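PDB 4WVB: mannosylglycerate hydrolase MGH1-like glycoside hydrolase domain-containing protein from Thermus thermophilus HB8, which probably hydrolyses mannosylglycerate, a solute that thermophiles make under osmotic stress, to mannose and glycerate, and splits glucosylglycerate in the same way. Local coordinates for residues 30-35 with 101-106; 156-161 with 209-214; 282-287 with 317-322; 391-396 with 406-411. One frame throughout, in Å; residues are numbered along the deposited sequence.

Contact 1: residues 30-35 with 101-106; sequences YQWLWD and ITQPPV. With GLC (alpha-D-glucopyranose), chain F.
Q103 reaches from its loop to W34 and L33 in the first turn of helix 33-43. CB lies against L33, near that residue's CB and CD1. Beyond CG the chain is extended (chi2 -174°), which carries the amide past L33 to the indole of W34, whose plane stands 59° from that of the amide. OE1 accepts the backbone N-H of W34 at 3.1 Å in an almost straight bond, with the donor tilted from the carbonyl plane. Because the oxygen is fixed in this way, NE2 is turned to the sugar and gives a hydrogen bond to O4 of the bound glucose at 2.9 Å; the same nitrogen lies at the edge of the W32 ring. Glutamine suits this place since one flat group accepts from the backbone and donates to the ligand. These residues line the sugar site of the (alpha/alpha)6-barrel domain, the fold of GH63 enzymes. W34 NE1 donates to glucose O3 at 3.0 Å and only weakly to O4, while the carboxylate of D35 spans two hydroxyls, OD1 taking O4 at 2.6 Å and OD2 taking O6 at 2.9 Å. The W32 ring offers a face to glucose C6, as aromatic platforms do for sugars. While the sugar meets the edge of the W34 indole, P104 CG sits over one face of its six-membered ring, 4.0 Å from the centroid, a CH-pi contact that a rigid proline ring makes well. L33 CD2 fills in against P104 O, and W410 meets the W34 indole edge-to-face.

Contact 2: residues 156-161 with 209-214; sequences IVHPWE and SLLYLF
The imidazole of H158 is met by three side chains of helix 203-216: L210 CD1 is over one face, 4.1 Å from the ring centroid in a CH-pi contact, F214 CE2 comes to the edge, and L211 CD2 approaches obliquely. The F214 ring has V157 O at its edge, 3.4 Å from CZ, and the carbonyl oxygen of L210 over the centre of one face. H158 CE1 lies over one face of the W160 indole, 3.3 Å above its plane and toward the rim. In this (alpha/alpha)6-barrel domain the loop after helix 121-146, which leads to the sugar-binding G163 and to D165, the probable proton donor, packs on one side of helix 203-216 through L210, L211 and F214. Leucines and a phenylalanine suit this buried, apolar surface; no hydrogen bond crosses it. W160 crosses L211 at about a right angle, CZ3 standing 3.8 Å from CD1. V157 CG2 meets F214 CZ at 3.7 Å.

Histidine suits the centre: its carbons pack while both nitrogens are engaged. Its ring is swung toward the helix with CG anti to the backbone N (chi1 -158°), and NE2 is hydrogen-bonded to Y207 O. E161 braces the loop, accepting V157 N through OE2 and pairing with R146 through OE1. At the edge of the imidazole, H158 ND1 accepts W160 N at 3.3 Å, the donor lying in the ring plane.

Contact 3: residues 282-287 with 317-322; sequences GFYFSW and SLLAQE
Apolar contacts carry most of this meeting, and L319 is at their centre, its two methyls divided between two aromatic rings. CD2 approaches F283 obliquely, 3.6 Å from CD1, while CD1 comes to the edge of the Y284 ring, 3.8 Å from CE2. Both rings cross the leucine at about a right angle. With CG beside the backbone N (chi1 -74°) and chi2 extended, the branched end of L319 is held out from the helix, so that one residue reaches neighbours on successive positions of the strand. The aliphatic part of E322 adds to the same patch, its CG lying 3.9 Å from F283 CE1.

The arrangement joins helix 313-327 to the start of strand 283-288, where G282 and F283 form a G1 beta bulge opposite D278. The bulge glycine has positive phi, a conformation that glycine adopts without strain, and F283 and Y284, which follow, bring their rings to the helix. F303 and W277 meet these rings edge-to-face in turn.

Polar links run through a water and through residues of neighbouring parts of the chain. One water donates to G282 O at 2.7 Å and to L318 O at 3.1 Å, bridging the backbone just before the strand to that of the helix. A bend at chi2 (67°) turns the E322 carboxylate away from the line of its chain; it forms salt bridges with R325 and K298. Y284 OH is hydrogen-bonded to E274. L318 also packs on R367 of the second subunit.

Contact 4: residues 391-396 with 406-411; sequences FREYYD and EGFSWS. With GLC (alpha-D-glucopyranose), chain F.
E393 and F408 meet because each sends CG anti to its own backbone N, chi1 being -166° for the glutamate and -160° for the phenylalanine. The glutamate, extended to its tip, therefore lies over one face of the phenyl ring, with CG 3.8 Å from the centroid and the carboxylate plane only 7° from that of the ring. This belongs to the active site of the (alpha/alpha)6-barrel domain, formed where a classic beta bulge at E393 and Y394, opposite R403, faces the start of helix 409-418. E393 is probably the proton acceptor, and its OE2 lies 3.9 Å from glucose C1. The aromatic face fits the aliphatic part of the glutamate and probably restricts its movement, while OE1 is hydrogen-bonded to G405 N. The F408 ring is itself placed with its CZ edge near O6 of the sugar; its CE2 bears on one face of the W410 indole, toward the rim, while the indole edge comes near O3.

The backbones are joined at F391 O, which accepts F408 N at 2.9 Å, the donor standing above the carbonyl plane. G407, with positive phi, turns the chain between E406 and F408. S411 OG donates to R392 O at 2.8 Å, a small hydroxyl suited to reaching the backbone from the first turn of the helix. Farther out, R392 lies alongside E406, whose CG is over one face of the guanidinium; NE and NH2 bond to G405 O and G404 O. One water donates to E393 O and S411 OG and accepts from W410 NE1 at 2.9 Å.

How the contacts relate
From the N terminus, contact 1 closes first, returning the loop before helix 107-117 to the start of helix 33-43 across 65 intervening residues. Contact 2 then joins the loop after helix 121-146 to helix 203-216, contact 3 ties strand 283-288 to helix 313-327, and contact 4 closes the beta hairpin of strands 394-395 and 402-403 near the C terminus. The four loops follow one another in series, without nesting or crossing. In space, contacts 1 and 4 share the glucose and touch through W34, D35, F408 and W410. Contact 2 touches contact 1 through E161, which probably bonds T102 N. Contact 3 stands apart, about 26 Å from contact 1 between centres, near the second subunit.

Contact 1: residues 30-35 with 101-106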
# COMPACT_ATOMS: atom_id res chain seq x y z
N TYR A 30 1.46 -19.24 36.97
CA TYR A 30 2.15 -19.20 35.68
C TYR A 30 1.70 -17.99 34.85
O TYR A 30 0.55 -17.56 34.94
CB TYR A 30 1.87 -20.45 34.85
CG TYR A 30 2.10 -21.77 35.55
CD1 TYR A 30 3.14 -21.93 36.46
CD2 TYR A 30 1.29 -22.86 35.28
CE1 TYR A 30 3.35 -23.15 37.08
CE2 TYR A 30 1.50 -24.09 35.90
CZ TYR A 30 2.53 -24.23 36.80
OH TYR A 30 2.73 -25.43 37.41
N GLN A 31 2.62 -17.48 34.02
CA GLN A 31 2.38 -16.28 33.22
C GLN A 31 2.23 -16.66 31.75
O GLN A 31 3.05 -17.38 31.23
CB GLN A 31 3.54 -15.31 33.37
CG GLN A 31 3.41 -14.05 32.54
CD GLN A 31 4.38 -12.96 32.94
OE1 GLN A 31 5.45 -13.22 33.50
NE2 GLN A 31 4.02 -11.71 32.61
N TRP A 32 1.20 -16.15 31.07
CA TRP A 32 0.97 -16.47 29.67
C TRP A 32 1.29 -15.23 28.82
O TRP A 32 0.99 -14.10 29.23
CB TRP A 32 -0.48 -16.90 29.43
CG TRP A 32 -0.80 -18.40 29.41
CD1 TRP A 32 -1.06 -19.17 28.30
CD2 TRP A 32 -0.97 -19.27 30.53
NE1 TRP A 32 -1.36 -20.45 28.66
CE2 TRP A 32 -1.32 -20.54 30.03
CE3 TRP A 32 -0.85 -19.11 31.91
CZ2 TRP A 32 -1.54 -21.64 30.86
CZ3 TRP A 32 -1.09 -20.20 32.74
CH2 TRP A 32 -1.42 -21.44 32.21
N LEU A 33 1.87 -15.46 27.65
CA LEU A 33 2.39 -14.39 26.78
C LEU A 33 1.31 -13.44 26.28
O LEU A 33 1.41 -12.22 26.53
CB LEU A 33 3.12 -14.99 25.57
CG LEU A 33 3.93 -14.09 24.63
CD1 LEU A 33 4.74 -14.99 23.70
CD2 LEU A 33 3.11 -13.12 23.79
N TRP A 34 0.31 -13.93 25.54
CA TRP A 34 -0.62 -12.93 24.99
C TRP A 34 -1.58 -12.42 26.04
O TRP A 34 -1.91 -11.23 26.03
CB TRP A 34 -1.27 -13.21 23.60
CG TRP A 34 -2.36 -14.15 23.45
CD1 TRP A 34 -2.63 -15.25 24.20
CD2 TRP A 34 -3.33 -14.14 22.38
NE1 TRP A 34 -3.73 -15.91 23.68
CE2 TRP A 34 -4.17 -15.24 22.56
CE3 TRP A 34 -3.57 -13.29 21.29
CZ2 TRP A 34 -5.23 -15.53 21.69
CZ3 TRP A 34 -4.62 -13.57 20.44
CH2 TRP A 34 -5.43 -14.68 20.63
N ASP A 35 -1.93 -13.27 27.01
CA ASP A 35 -2.75 -12.82 28.14
C ASP A 35 -2.08 -11.63 28.83
O ASP A 35 -2.73 -10.61 29.05
CB ASP A 35 -3.00 -13.93 29.17
CG ASP A 35 -3.68 -15.14 28.57
OD1 ASP A 35 -3.07 -15.77 27.67
OD2 ASP A 35 -4.83 -15.46 29.00
N ILE A 101 7.26 -23.31 22.99
CA ILE A 101 6.49 -22.75 21.88
C ILE A 101 6.08 -21.31 22.22
O ILE A 101 6.24 -20.88 23.35
CB ILE A 101 5.24 -23.60 21.54
CG1 ILE A 101 4.30 -23.71 22.74
CG2 ILE A 101 5.67 -24.95 20.96
CD1 ILE A 101 2.95 -24.31 22.41
N THR A 102 5.60 -20.56 21.22
CA THR A 102 5.30 -19.13 21.39
C THR A 102 3.79 -18.87 21.25
O THR A 102 3.00 -19.81 21.26
CB THR A 102 6.14 -18.26 20.44
OG1 THR A 102 6.07 -16.89 20.84
CG2 THR A 102 5.71 -18.40 18.99
N GLN A 103 3.40 -17.59 21.15
CA GLN A 103 1.97 -17.23 21.09
C GLN A 103 1.88 -15.90 20.32
O GLN A 103 2.91 -15.27 20.02
CB GLN A 103 1.41 -17.08 22.50
CG GLN A 103 0.26 -18.00 22.81
CD GLN A 103 -0.40 -17.77 24.17
OE1 GLN A 103 0.00 -16.92 25.01
NE2 GLN A 103 -1.38 -18.55 24.41
N PRO A 104 0.65 -15.44 19.99
CA PRO A 104 0.56 -14.28 19.12
C PRO A 104 1.27 -13.04 19.70
O PRO A 104 1.06 -12.69 20.86
CB PRO A 104 -0.96 -14.10 18.97
CG PRO A 104 -1.48 -15.51 19.08
CD PRO A 104 -0.66 -16.09 20.19
N PRO A 105 2.13 -12.38 18.90
CA PRO A 105 3.02 -11.31 19.39
C PRO A 105 2.36 -9.92 19.40
O PRO A 105 2.81 -8.99 18.71
CB PRO A 105 4.18 -11.37 18.41
CG PRO A 105 3.54 -11.79 17.12
CD PRO A 105 2.48 -12.77 17.52
N VAL A 106 1.32 -9.79 20.22
CA VAL A 106 0.63 -8.51 20.36
C VAL A 106 1.44 -7.56 21.23
O VAL A 106 1.16 -6.36 21.29
CB VAL A 106 -0.81 -8.72 20.91
CG1 VAL A 106 -0.79 -9.01 22.39
CG2 VAL A 106 -1.67 -7.49 20.61
C1 GLC F . -6.21 -21.00 26.46
C2 GLC F . -6.57 -19.95 25.38
C3 GLC F . -5.32 -19.14 25.04
C4 GLC F . -4.81 -18.44 26.30
C5 GLC F . -4.57 -19.49 27.40
C6 GLC F . -4.29 -18.86 28.76
O1 GLC F . -5.22 -21.92 25.94
O2 GLC F . -7.11 -20.58 24.21
O3 GLC F . -5.64 -18.19 24.04
O4 GLC F . -3.65 -17.64 25.96
O5 GLC F . -5.70 -20.35 27.64
O6 GLC F . -5.46 -18.25 29.25

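Contact 2: residues 156-161 with 209-214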
# COMPACT_ATOMS: atom_id res chain seq x y z
N ILE A 156 3.31 -21.26 12.38
CA ILE A 156 3.17 -21.88 13.67
C ILE A 156 3.36 -23.38 13.43
O ILE A 156 2.90 -23.92 12.41
CB ILE A 156 1.82 -21.57 14.35
CG1 ILE A 156 0.63 -21.92 13.44
CG2 ILE A 156 1.78 -20.11 14.82
CD1 ILE A 156 -0.68 -22.03 14.20
N VAL A 157 4.03 -24.02 14.38
CA VAL A 157 4.32 -25.47 14.35
C VAL A 157 3.47 -26.25 15.35
O VAL A 157 3.54 -27.49 15.39
CB VAL A 157 5.85 -25.76 14.52
CG1 VAL A 157 6.60 -25.17 13.36
CG2 VAL A 157 6.39 -25.21 15.85
N HIS A 158 2.61 -25.54 16.09
CA HIS A 158 1.70 -26.16 17.03
C HIS A 158 0.43 -25.31 17.04
O HIS A 158 0.55 -24.09 17.08
CB HIS A 158 2.34 -26.18 18.43
CG HIS A 158 1.75 -27.21 19.33
ND1 HIS A 158 0.47 -27.12 19.83
CD2 HIS A 158 2.26 -28.37 19.82
CE1 HIS A 158 0.21 -28.18 20.58
NE2 HIS A 158 1.28 -28.96 20.58
N PRO A 159 -0.76 -25.94 17.00
CA PRO A 159 -2.02 -25.16 17.08
C PRO A 159 -2.13 -24.21 18.28
O PRO A 159 -2.76 -23.13 18.20
CB PRO A 159 -3.13 -26.25 17.13
CG PRO A 159 -2.42 -27.53 17.46
CD PRO A 159 -1.04 -27.38 16.90
N TRP A 160 -1.53 -24.58 19.41
CA TRP A 160 -1.55 -23.72 20.60
C TRP A 160 -0.89 -22.38 20.34
O TRP A 160 -1.18 -21.39 21.01
CB TRP A 160 -0.85 -24.39 21.78
CG TRP A 160 -1.55 -25.60 22.28
CD1 TRP A 160 -2.81 -26.03 21.96
CD2 TRP A 160 -1.04 -26.55 23.22
NE1 TRP A 160 -3.11 -27.18 22.64
CE2 TRP A 160 -2.04 -27.53 23.42
CE3 TRP A 160 0.18 -26.68 23.91
CZ2 TRP A 160 -1.86 -28.62 24.28
CZ3 TRP A 160 0.35 -27.76 24.77
CH2 TRP A 160 -0.66 -28.72 24.94
N GLU A 161 0.02 -22.34 19.38
CA GLU A 161 0.74 -21.10 19.10
C GLU A 161 -0.16 -20.03 18.50
O GLU A 161 0.18 -18.84 18.59
CB GLU A 161 1.94 -21.33 18.19
CG GLU A 161 3.04 -22.13 18.86
CD GLU A 161 4.30 -22.15 18.04
OE1 GLU A 161 5.40 -21.86 18.57
OE2 GLU A 161 4.19 -22.41 16.83
N SER A 209 2.27 -35.23 20.96
CA SER A 209 3.22 -35.79 19.99
C SER A 209 4.06 -34.72 19.34
O SER A 209 5.27 -34.91 19.12
CB SER A 209 2.50 -36.58 18.90
OG SER A 209 1.84 -37.70 19.45
N LEU A 210 3.44 -33.58 19.03
CA LEU A 210 4.20 -32.46 18.47
C LEU A 210 5.30 -32.03 19.45
O LEU A 210 6.46 -31.91 19.05
CB LEU A 210 3.28 -31.28 18.09
CG LEU A 210 2.48 -31.43 16.79
CD1 LEU A 210 1.39 -30.36 16.69
CD2 LEU A 210 3.40 -31.39 15.57
N LEU A 211 4.96 -31.84 20.72
CA LEU A 211 5.94 -31.39 21.72
C LEU A 211 7.07 -32.42 21.92
O LEU A 211 8.23 -32.03 22.09
CB LEU A 211 5.27 -31.05 23.05
CG LEU A 211 4.16 -29.99 23.00
CD1 LEU A 211 3.42 -29.94 24.33
CD2 LEU A 211 4.71 -28.61 22.61
N TYR A 212 6.72 -33.70 21.88
CA TYR A 212 7.71 -34.78 21.90
C TYR A 212 8.66 -34.71 20.69
O TYR A 212 9.86 -34.95 20.82
CB TYR A 212 7.02 -36.16 21.88
CG TYR A 212 6.77 -36.76 23.25
CD1 TYR A 212 7.75 -37.53 23.88
CD2 TYR A 212 5.55 -36.59 23.89
CE1 TYR A 212 7.52 -38.10 25.12
CE2 TYR A 212 5.30 -37.15 25.14
CZ TYR A 212 6.29 -37.90 25.75
OH TYR A 212 6.06 -38.45 26.98
N LEU A 213 8.12 -34.41 19.51
CA LEU A 213 8.95 -34.23 18.32
C LEU A 213 9.94 -33.09 18.52
O LEU A 213 11.13 -33.21 18.21
CB LEU A 213 8.07 -33.97 17.09
CG LEU A 213 8.68 -33.83 15.70
CD1 LEU A 213 9.28 -32.46 15.44
CD2 LEU A 213 9.71 -34.91 15.41
N PHE A 214 9.45 -31.95 19.01
CA PHE A 214 10.30 -30.79 19.18
C PHE A 214 11.48 -31.10 20.11
O PHE A 214 12.60 -30.66 19.86
CB PHE A 214 9.53 -29.58 19.73
CG PHE A 214 8.30 -29.20 18.93
CD1 PHE A 214 8.15 -29.55 17.59
CD2 PHE A 214 7.28 -28.47 19.54
CE1 PHE A 214 7.01 -29.18 16.87
CE2 PHE A 214 6.15 -28.10 18.84
CZ PHE A 214 6.01 -28.46 17.51

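Contact 3: residues 282-287 with 317-322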
# COMPACT_ATOMS: atom_id res chain seq x y z
N GLY A 282 -14.22 -14.42 -0.46
CA GLY A 282 -14.27 -13.11 0.16
C GLY A 282 -13.85 -13.09 1.62
O GLY A 282 -14.53 -12.51 2.48
N PHE A 283 -12.73 -13.74 1.91
CA PHE A 283 -12.27 -13.83 3.30
C PHE A 283 -10.78 -14.10 3.29
O PHE A 283 -10.24 -14.52 2.27
CB PHE A 283 -13.00 -14.96 4.03
CG PHE A 283 -13.19 -14.72 5.49
CD1 PHE A 283 -14.05 -13.72 5.94
CD2 PHE A 283 -12.57 -15.51 6.42
CE1 PHE A 283 -14.22 -13.48 7.28
CE2 PHE A 283 -12.75 -15.30 7.78
CZ PHE A 283 -13.57 -14.28 8.22
N TYR A 284 -10.16 -13.89 4.45
CA TYR A 284 -8.75 -14.27 4.67
C TYR A 284 -8.67 -15.65 5.33
O TYR A 284 -9.30 -15.88 6.37
CB TYR A 284 -8.04 -13.29 5.59
CG TYR A 284 -7.77 -11.90 5.08
CD1 TYR A 284 -6.60 -11.60 4.40
CD2 TYR A 284 -8.66 -10.84 5.33
CE1 TYR A 284 -6.33 -10.32 3.98
CE2 TYR A 284 -8.40 -9.57 4.89
CZ TYR A 284 -7.23 -9.31 4.21
OH TYR A 284 -6.95 -8.05 3.78
N PHE A 285 -7.85 -16.54 4.75
CA PHE A 285 -7.67 -17.89 5.24
C PHE A 285 -6.23 -18.09 5.73
O PHE A 285 -5.29 -17.50 5.18
CB PHE A 285 -7.94 -18.91 4.13
CG PHE A 285 -9.39 -19.04 3.71
CD1 PHE A 285 -10.42 -19.04 4.65
CD2 PHE A 285 -9.70 -19.21 2.37
CE1 PHE A 285 -11.74 -19.17 4.24
CE2 PHE A 285 -11.01 -19.38 1.96
CZ PHE A 285 -12.03 -19.34 2.90
N SER A 286 -6.08 -18.90 6.78
CA SER A 286 -4.78 -19.48 7.13
C SER A 286 -4.38 -20.50 6.07
O SER A 286 -5.24 -21.01 5.35
CB SER A 286 -4.85 -20.13 8.50
OG SER A 286 -5.04 -19.17 9.54
N TRP A 287 -3.08 -20.76 5.93
CA TRP A 287 -2.58 -21.68 4.93
C TRP A 287 -1.86 -22.86 5.59
O TRP A 287 -1.13 -22.69 6.58
CB TRP A 287 -1.62 -21.00 3.95
CG TRP A 287 -2.26 -20.04 3.00
CD1 TRP A 287 -3.60 -19.74 2.89
CD2 TRP A 287 -1.61 -19.29 1.99
NE1 TRP A 287 -3.80 -18.85 1.88
CE2 TRP A 287 -2.59 -18.56 1.31
CE3 TRP A 287 -0.26 -19.14 1.61
CZ2 TRP A 287 -2.29 -17.72 0.26
CZ3 TRP A 287 0.04 -18.28 0.56
CH2 TRP A 287 -0.98 -17.59 -0.10
N SER A 317 -14.64 -3.59 3.33
CA SER A 317 -16.11 -3.54 3.16
C SER A 317 -16.69 -4.95 2.96
O SER A 317 -17.75 -5.29 3.52
CB SER A 317 -16.50 -2.57 2.04
OG SER A 317 -16.56 -3.21 0.78
N LEU A 318 -15.96 -5.82 2.26
CA LEU A 318 -16.38 -7.19 2.11
C LEU A 318 -16.33 -7.92 3.44
O LEU A 318 -17.19 -8.75 3.71
CB LEU A 318 -15.59 -7.91 1.03
CG LEU A 318 -15.78 -7.35 -0.39
CD1 LEU A 318 -14.71 -7.91 -1.31
CD2 LEU A 318 -17.18 -7.63 -0.95
N LEU A 319 -15.33 -7.61 4.27
CA LEU A 319 -15.30 -8.15 5.63
C LEU A 319 -16.45 -7.62 6.47
O LEU A 319 -17.04 -8.38 7.23
CB LEU A 319 -14.00 -7.87 6.34
CG LEU A 319 -12.84 -8.75 5.81
CD1 LEU A 319 -11.59 -8.30 6.55
CD2 LEU A 319 -13.07 -10.24 5.99
N ALA A 320 -16.77 -6.34 6.33
CA ALA A 320 -17.85 -5.77 7.13
C ALA A 320 -19.15 -6.47 6.76
O ALA A 320 -19.96 -6.82 7.64
CB ALA A 320 -17.96 -4.27 6.90
N GLN A 321 -19.36 -6.69 5.46
CA GLN A 321 -20.55 -7.42 4.98
C GLN A 321 -20.62 -8.82 5.55
O GLN A 321 -21.70 -9.28 5.94
CB GLN A 321 -20.61 -7.47 3.45
CG GLN A 321 -20.85 -6.12 2.82
CD GLN A 321 -20.55 -6.08 1.33
OE1 GLN A 321 -20.24 -5.02 0.78
NE2 GLN A 321 -20.63 -7.22 0.66
N GLU A 322 -19.47 -9.49 5.62
CA GLU A 322 -19.43 -10.83 6.21
C GLU A 322 -19.77 -10.82 7.70
O GLU A 322 -20.51 -11.69 8.16
CB GLU A 322 -18.04 -11.47 6.02
CG GLU A 322 -17.96 -12.93 6.42
CD GLU A 322 -18.77 -13.91 5.55
OE1 GLU A 322 -19.26 -13.56 4.44
OE2 GLU A 322 -18.88 -15.08 5.97
O HOH W 1 -17.03 -11.45 2.25

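Contact 4: residues 391-396 with 406-411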
# COMPACT_ATOMS: atom_id res chain seq x y z
N PHE A 391 -16.72 -11.83 34.18
CA PHE A 391 -15.51 -11.92 33.36
C PHE A 391 -15.16 -13.38 33.12
O PHE A 391 -14.57 -14.04 33.97
CB PHE A 391 -14.38 -11.12 34.02
CG PHE A 391 -14.76 -9.70 34.27
CD1 PHE A 391 -14.93 -8.83 33.21
CD2 PHE A 391 -15.07 -9.26 35.54
CE1 PHE A 391 -15.34 -7.52 33.43
CE2 PHE A 391 -15.48 -7.96 35.77
CZ PHE A 391 -15.59 -7.08 34.72
N ARG A 392 -15.55 -13.86 31.95
CA ARG A 392 -15.38 -15.25 31.58
C ARG A 392 -14.50 -15.36 30.35
O ARG A 392 -14.29 -14.39 29.61
CB ARG A 392 -16.73 -15.90 31.27
CG ARG A 392 -17.75 -15.88 32.40
CD ARG A 392 -17.29 -16.63 33.64
NE ARG A 392 -17.04 -18.04 33.36
CZ ARG A 392 -17.95 -19.01 33.45
NH1 ARG A 392 -19.21 -18.74 33.78
NH2 ARG A 392 -17.61 -20.28 33.21
N GLU A 393 -14.03 -16.57 30.10
CA GLU A 393 -13.12 -16.82 28.97
C GLU A 393 -13.79 -16.65 27.61
O GLU A 393 -13.23 -16.04 26.70
CB GLU A 393 -12.56 -18.23 29.11
CG GLU A 393 -11.37 -18.51 28.23
CD GLU A 393 -10.65 -19.78 28.62
OE1 GLU A 393 -11.04 -20.40 29.63
OE2 GLU A 393 -9.69 -20.16 27.91
N TYR A 394 -14.98 -17.21 27.46
CA TYR A 394 -15.68 -17.08 26.18
C TYR A 394 -17.17 -17.17 26.44
O TYR A 394 -17.59 -17.50 27.56
CB TYR A 394 -15.19 -18.11 25.14
CG TYR A 394 -15.23 -19.54 25.61
CD1 TYR A 394 -14.16 -20.09 26.33
CD2 TYR A 394 -16.33 -20.34 25.34
CE1 TYR A 394 -14.20 -21.41 26.76
CE2 TYR A 394 -16.37 -21.66 25.77
CZ TYR A 394 -15.31 -22.18 26.49
OH TYR A 394 -15.37 -23.49 26.92
N TYR A 395 -17.96 -16.87 25.41
CA TYR A 395 -19.39 -16.72 25.57
C TYR A 395 -20.13 -17.36 24.41
O TYR A 395 -19.70 -17.27 23.25
CB TYR A 395 -19.78 -15.24 25.68
CG TYR A 395 -19.09 -14.51 26.82
CD1 TYR A 395 -17.80 -14.03 26.68
CD2 TYR A 395 -19.74 -14.25 28.02
CE1 TYR A 395 -17.15 -13.39 27.71
CE2 TYR A 395 -19.11 -13.60 29.07
CZ TYR A 395 -17.81 -13.15 28.91
OH TYR A 395 -17.18 -12.48 29.94
N ASP A 396 -21.23 -18.03 24.75
CA ASP A 396 -22.11 -18.59 23.76
C ASP A 396 -22.74 -17.44 22.96
O ASP A 396 -23.35 -16.55 23.53
CB ASP A 396 -23.20 -19.42 24.48
CG ASP A 396 -24.12 -20.15 23.53
OD1 ASP A 396 -24.73 -19.53 22.64
OD2 ASP A 396 -24.23 -21.38 23.66
N GLU A 406 -13.15 -18.65 35.03
CA GLU A 406 -13.79 -17.63 35.85
C GLU A 406 -12.77 -16.59 36.25
O GLU A 406 -11.58 -16.91 36.39
CB GLU A 406 -14.40 -18.28 37.10
CG GLU A 406 -15.60 -19.14 36.74
CD GLU A 406 -16.30 -19.73 37.95
OE1 GLU A 406 -15.62 -20.34 38.79
OE2 GLU A 406 -17.54 -19.59 38.03
N GLY A 407 -13.23 -15.36 36.45
CA GLY A 407 -12.33 -14.25 36.75
C GLY A 407 -11.26 -14.18 35.68
O GLY A 407 -10.06 -14.12 35.99
N PHE A 408 -11.71 -14.26 34.42
CA PHE A 408 -10.80 -14.34 33.29
C PHE A 408 -10.16 -12.98 33.04
O PHE A 408 -10.83 -12.00 32.74
CB PHE A 408 -11.46 -14.88 32.03
CG PHE A 408 -10.45 -15.41 31.04
CD1 PHE A 408 -9.83 -16.63 31.26
CD2 PHE A 408 -10.10 -14.67 29.93
CE1 PHE A 408 -8.86 -17.11 30.38
CE2 PHE A 408 -9.15 -15.14 29.05
CZ PHE A 408 -8.53 -16.36 29.27
N SER A 409 -8.85 -12.95 33.20
CA SER A 409 -8.12 -11.70 33.29
C SER A 409 -8.19 -10.82 32.06
O SER A 409 -8.39 -9.63 32.21
CB SER A 409 -6.67 -11.97 33.66
OG SER A 409 -6.60 -12.52 34.96
N TRP A 410 -8.04 -11.37 30.85
CA TRP A 410 -8.02 -10.44 29.71
C TRP A 410 -9.41 -9.84 29.44
O TRP A 410 -9.51 -8.76 28.86
CB TRP A 410 -7.36 -10.99 28.43
CG TRP A 410 -8.12 -11.97 27.53
CD1 TRP A 410 -9.46 -12.01 27.22
CD2 TRP A 410 -7.51 -13.00 26.77
NE1 TRP A 410 -9.71 -13.01 26.31
CE2 TRP A 410 -8.51 -13.64 26.03
CE3 TRP A 410 -6.18 -13.45 26.64
CZ2 TRP A 410 -8.25 -14.72 25.20
CZ3 TRP A 410 -5.92 -14.50 25.82
CH2 TRP A 410 -6.94 -15.13 25.10
N SER A 411 -10.46 -10.53 29.89
CA SER A 411 -11.80 -9.99 29.76
C SER A 411 -11.92 -8.79 30.67
O SER A 411 -12.35 -7.71 30.24
CB SER A 411 -12.83 -11.06 30.10
OG SER A 411 -12.76 -12.13 29.19
C1 GLC F . -6.21 -21.00 26.46
C2 GLC F . -6.57 -19.95 25.38
C3 GLC F . -5.32 -19.14 25.04
C4 GLC F . -4.81 -18.44 26.30
C5 GLC F . -4.57 -19.49 27.40
C6 GLC F . -4.29 -18.86 28.76
O1 GLC F . -5.22 -21.92 25.94
O2 GLC F . -7.11 -20.58 24.21
O3 GLC F . -5.64 -18.19 24.04
O4 GLC F . -3.65 -17.64 25.96
O5 GLC F . -5.70 -20.35 27.64
O6 GLC F . -5.46 -18.25 29.25
O HOH W 2 -12.58 -13.51 26.47